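Local coordinates for DltD domain-containing protein (Beauveria bassiana, PDB 7D78) that probably acts as an alpha/beta-hydrolase-fold thioesterase and polyketide cyclase that closes chains into medium-ring lactones, at residues Pro192-Asn200 with Gly212-Gly220. Residues are numbered along the deposited sequence; the frame is centred on the assembly and turned at random.
Sequences PPFNSKGEN and GIEAYGFMG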
loop_
_atom_site.group_PDB
_atom_site.type_symbol
_atom_site.label_atom_id
_atom_site.label_comp_id
_atom_site.label_asym_id
_atom_site.label_seq_id
_atom_site.Cartn_x
_atom_site.Cartn_y
_atom_site.Cartn_z
ATOM N N PRO A 192 -9.823 7.432 19.461
ATOM C CA PRO A 192 -10.946 6.545 19.157
ATOM C C PRO A 192 -11.306 6.656 17.688
ATOM O O PRO A 192 -11.309 7.764 17.136
ATOM C CB PRO A 192 -12.089 7.080 20.046
ATOM C CG PRO A 192 -11.456 8.036 20.996
ATOM C CD PRO A 192 -10.234 8.564 20.312
ATOM N N PRO A 193 -11.593 5.536 17.016
ATOM C CA PRO A 193 -11.989 5.613 15.599
ATOM C C PRO A 193 -13.258 6.419 15.370
ATOM O O PRO A 193 -13.498 6.860 14.237
ATOM C CB PRO A 193 -12.201 4.145 15.194
ATOM C CG PRO A 193 -11.754 3.310 16.346
ATOM C CD PRO A 193 -11.591 4.160 17.547
ATOM N N PHE A 194 -14.094 6.584 16.399
ATOM C CA PHE A 194 -15.306 7.392 16.326
ATOM C C PHE A 194 -15.473 8.119 17.654
ATOM O O PHE A 194 -15.522 7.474 18.706
ATOM C CB PHE A 194 -16.541 6.527 16.027
ATOM C CG PHE A 194 -16.394 5.660 14.800
ATOM C CD1 PHE A 194 -15.869 4.388 14.897
ATOM C CD2 PHE A 194 -16.787 6.125 13.550
ATOM C CE1 PHE A 194 -15.723 3.587 13.774
ATOM C CE2 PHE A 194 -16.643 5.329 12.422
ATOM C CZ PHE A 194 -16.110 4.055 12.541
ATOM N N ASN A 195 -15.536 9.449 17.612
ATOM C CA ASN A 195 -15.766 10.211 18.834
ATOM C C ASN A 195 -17.265 10.283 19.121
ATOM O O ASN A 195 -18.095 9.773 18.362
ATOM C CB ASN A 195 -15.120 11.601 18.742
ATOM C CG ASN A 195 -15.774 12.513 17.705
ATOM O OD1 ASN A 195 -16.933 12.347 17.334
ATOM N ND2 ASN A 195 -15.013 13.496 17.235
ATOM N N SER A 196 -17.620 10.942 20.230
ATOM C CA SER A 196 -19.014 10.992 20.661
ATOM C C SER A 196 -19.924 11.677 19.649
ATOM O O SER A 196 -21.136 11.433 19.661
ATOM C CB SER A 196 -19.120 11.703 22.007
ATOM O OG SER A 196 -18.707 13.044 21.863
ATOM N N LYS A 197 -19.390 12.539 18.785
ATOM C CA LYS A 197 -20.217 13.040 17.697
ATOM C C LYS A 197 -20.294 12.058 16.533
ATOM O O LYS A 197 -20.905 12.379 15.507
ATOM C CB LYS A 197 -19.702 14.396 17.206
ATOM C CG LYS A 197 -19.818 15.524 18.229
ATOM C CD LYS A 197 -19.290 16.838 17.673
ATOM C CE LYS A 197 -17.769 16.824 17.511
ATOM N NZ LYS A 197 -17.050 16.958 18.814
ATOM N N GLY A 198 -19.708 10.869 16.676
ATOM C CA GLY A 198 -19.631 9.911 15.589
ATOM C C GLY A 198 -18.604 10.230 14.528
ATOM O O GLY A 198 -18.611 9.597 13.462
ATOM N N GLU A 199 -17.708 11.177 14.786
ATOM C CA GLU A 199 -16.839 11.709 13.750
ATOM C C GLU A 199 -15.417 11.200 13.923
ATOM O O GLU A 199 -15.027 10.702 14.979
ATOM C CB GLU A 199 -16.850 13.243 13.767
ATOM C CG GLU A 199 -18.202 13.852 13.437
ATOM C CD GLU A 199 -18.165 15.373 13.393
ATOM O OE1 GLU A 199 -17.566 15.987 14.300
ATOM O OE2 GLU A 199 -18.727 15.954 12.444
ATOM N N ASN A 200 -14.635 11.376 12.866
ATOM C CA ASN A 200 -13.213 11.074 12.896
ATOM C C ASN A 200 -12.535 11.963 11.865
ATOM O O ASN A 200 -13.210 12.575 11.024
ATOM C CB ASN A 200 -12.956 9.583 12.628
ATOM C CG ASN A 200 -13.597 9.104 11.349
ATOM O OD1 ASN A 200 -13.238 9.550 10.262
ATOM N ND2 ASN A 200 -14.549 8.180 11.469
ATOM N N GLY A 212 -21.904 7.115 11.897
ATOM C CA GLY A 212 -20.800 7.372 12.803
ATOM C C GLY A 212 -21.221 7.310 14.256
ATOM O O GLY A 212 -20.489 6.795 15.103
ATOM N N ILE A 213 -22.408 7.841 14.567
ATOM C CA ILE A 213 -22.902 7.779 15.940
ATOM C C ILE A 213 -23.164 6.337 16.342
ATOM O O ILE A 213 -22.858 5.923 17.467
ATOM C CB ILE A 213 -24.164 8.650 16.105
ATOM C CG1 ILE A 213 -23.821 10.123 15.892
ATOM C CG2 ILE A 213 -24.769 8.445 17.485
ATOM C CD1 ILE A 213 -24.970 10.952 15.349
ATOM N N GLU A 214 -23.725 5.541 15.429
ATOM C CA GLU A 214 -23.952 4.137 15.742
ATOM C C GLU A 214 -22.634 3.395 15.937
ATOM O O GLU A 214 -22.533 2.515 16.802
ATOM C CB GLU A 214 -24.785 3.487 14.641
ATOM C CG GLU A 214 -25.113 2.042 14.915
ATOM C CD GLU A 214 -25.871 1.399 13.772
ATOM O OE1 GLU A 214 -26.196 2.111 12.789
ATOM O OE2 GLU A 214 -26.140 0.182 13.867
ATOM N N ALA A 215 -21.611 3.733 15.146
ATOM C CA ALA A 215 -20.305 3.102 15.333
ATOM C C ALA A 215 -19.699 3.503 16.671
ATOM O O ALA A 215 -19.148 2.662 17.391
ATOM C CB ALA A 215 -19.368 3.479 14.180
ATOM N N TYR A 216 -19.792 4.790 17.010
ATOM C CA TYR A 216 -19.366 5.257 18.323
ATOM C C TYR A 216 -19.996 4.424 19.439
ATOM O O TYR A 216 -19.295 3.911 20.320
ATOM C CB TYR A 216 -19.723 6.737 18.477
ATOM C CG TYR A 216 -19.662 7.221 19.909
ATOM C CD1 TYR A 216 -18.436 7.368 20.560
ATOM C CD2 TYR A 216 -20.823 7.520 20.614
ATOM C CE1 TYR A 216 -18.369 7.801 21.867
ATOM C CE2 TYR A 216 -20.765 7.958 21.926
ATOM C CZ TYR A 216 -19.536 8.095 22.544
ATOM O OH TYR A 216 -19.465 8.531 23.845
ATOM N N GLY A 217 -21.324 4.266 19.411
ATOM C CA GLY A 217 -21.982 3.485 20.449
ATOM C C GLY A 217 -21.549 2.033 20.448
ATOM O O GLY A 217 -21.330 1.438 21.505
ATOM N N PHE A 218 -21.407 1.449 19.260
ATOM C CA PHE A 218 -20.988 0.058 19.146
ATOM C C PHE A 218 -19.587 -0.148 19.715
ATOM O O PHE A 218 -19.338 -1.109 20.451
ATOM C CB PHE A 218 -21.048 -0.347 17.678
ATOM C CG PHE A 218 -20.619 -1.747 17.410
ATOM C CD1 PHE A 218 -21.428 -2.815 17.762
ATOM C CD2 PHE A 218 -19.430 -1.995 16.755
ATOM C CE1 PHE A 218 -21.048 -4.112 17.493
ATOM C CE2 PHE A 218 -19.051 -3.281 16.465
ATOM C CZ PHE A 218 -19.858 -4.350 16.846
ATOM N N MET A 219 -18.655 0.749 19.380
ATOM C CA MET A 219 -17.285 0.610 19.872
ATOM C C MET A 219 -17.204 0.873 21.370
ATOM O O MET A 219 -16.406 0.241 22.075
ATOM C CB MET A 219 -16.357 1.563 19.122
ATOM C CG MET A 219 -16.122 1.193 17.667
ATOM S SD MET A 219 -15.432 -0.465 17.506
ATOM C CE MET A 219 -15.004 -0.449 15.760
ATOM N N GLY A 220 -18.002 1.822 21.869
ATOM C CA GLY A 220 -18.011 2.160 23.281
ATOM C C GLY A 220 -18.851 1.248 24.136
ATOM O O GLY A 220 -18.731 1.280 25.365
#
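With CG set opposite its carbonyl carbon (chi1 -54°), Phe194 turns its ring onto the helix that contains Gly212-Gly220, and Tyr216, whose CG lies trans to the backbone N (chi1 165°), swings its own ring over the turn that follows Phe194. Each ring takes a group of the opposite segment on one face. Ala215 CB sits over the centre of the Phe194 ring, 3.4 Å from the centroid and 2° off the normal, a CH-pi contact, while Met219 CG approaches Phe194 CD1 at 4.2 Å. Ser196 CA, for its part, stands 3.4 Å from the centroid of the Tyr216 ring, again over a face, and Asn195 O comes within 3.3 Å of Tyr216 CD1. Replacing Tyr216 by an alanine would probably leave the Ser196 backbone without its aromatic partner and open a gap beside Asn195 O and Ser196 CA. Residues Asn195 to Gly198 form a type I beta turn; Asn195 OD1 also takes a hydrogen bond from Glu199 N (2.9 Å), which lies well out of the carbonyl plane, and a weak one from Lys197 N. These contacts join the loop after strand 190-191 to helix 210-220, in the part of the chain that runs, in sequence, between strands 150-156 and 259-264, where lids of the alpha/beta-hydrolase fold are commonly inserted. A glycerol lies beside the Phe194 side chain, consistent with a nearby pocket. Backbones meet most closely where Gly212 CA approaches Gly198 O at 3.2 Å, a CA-H...O contact; a beta carbon on either glycine would clash.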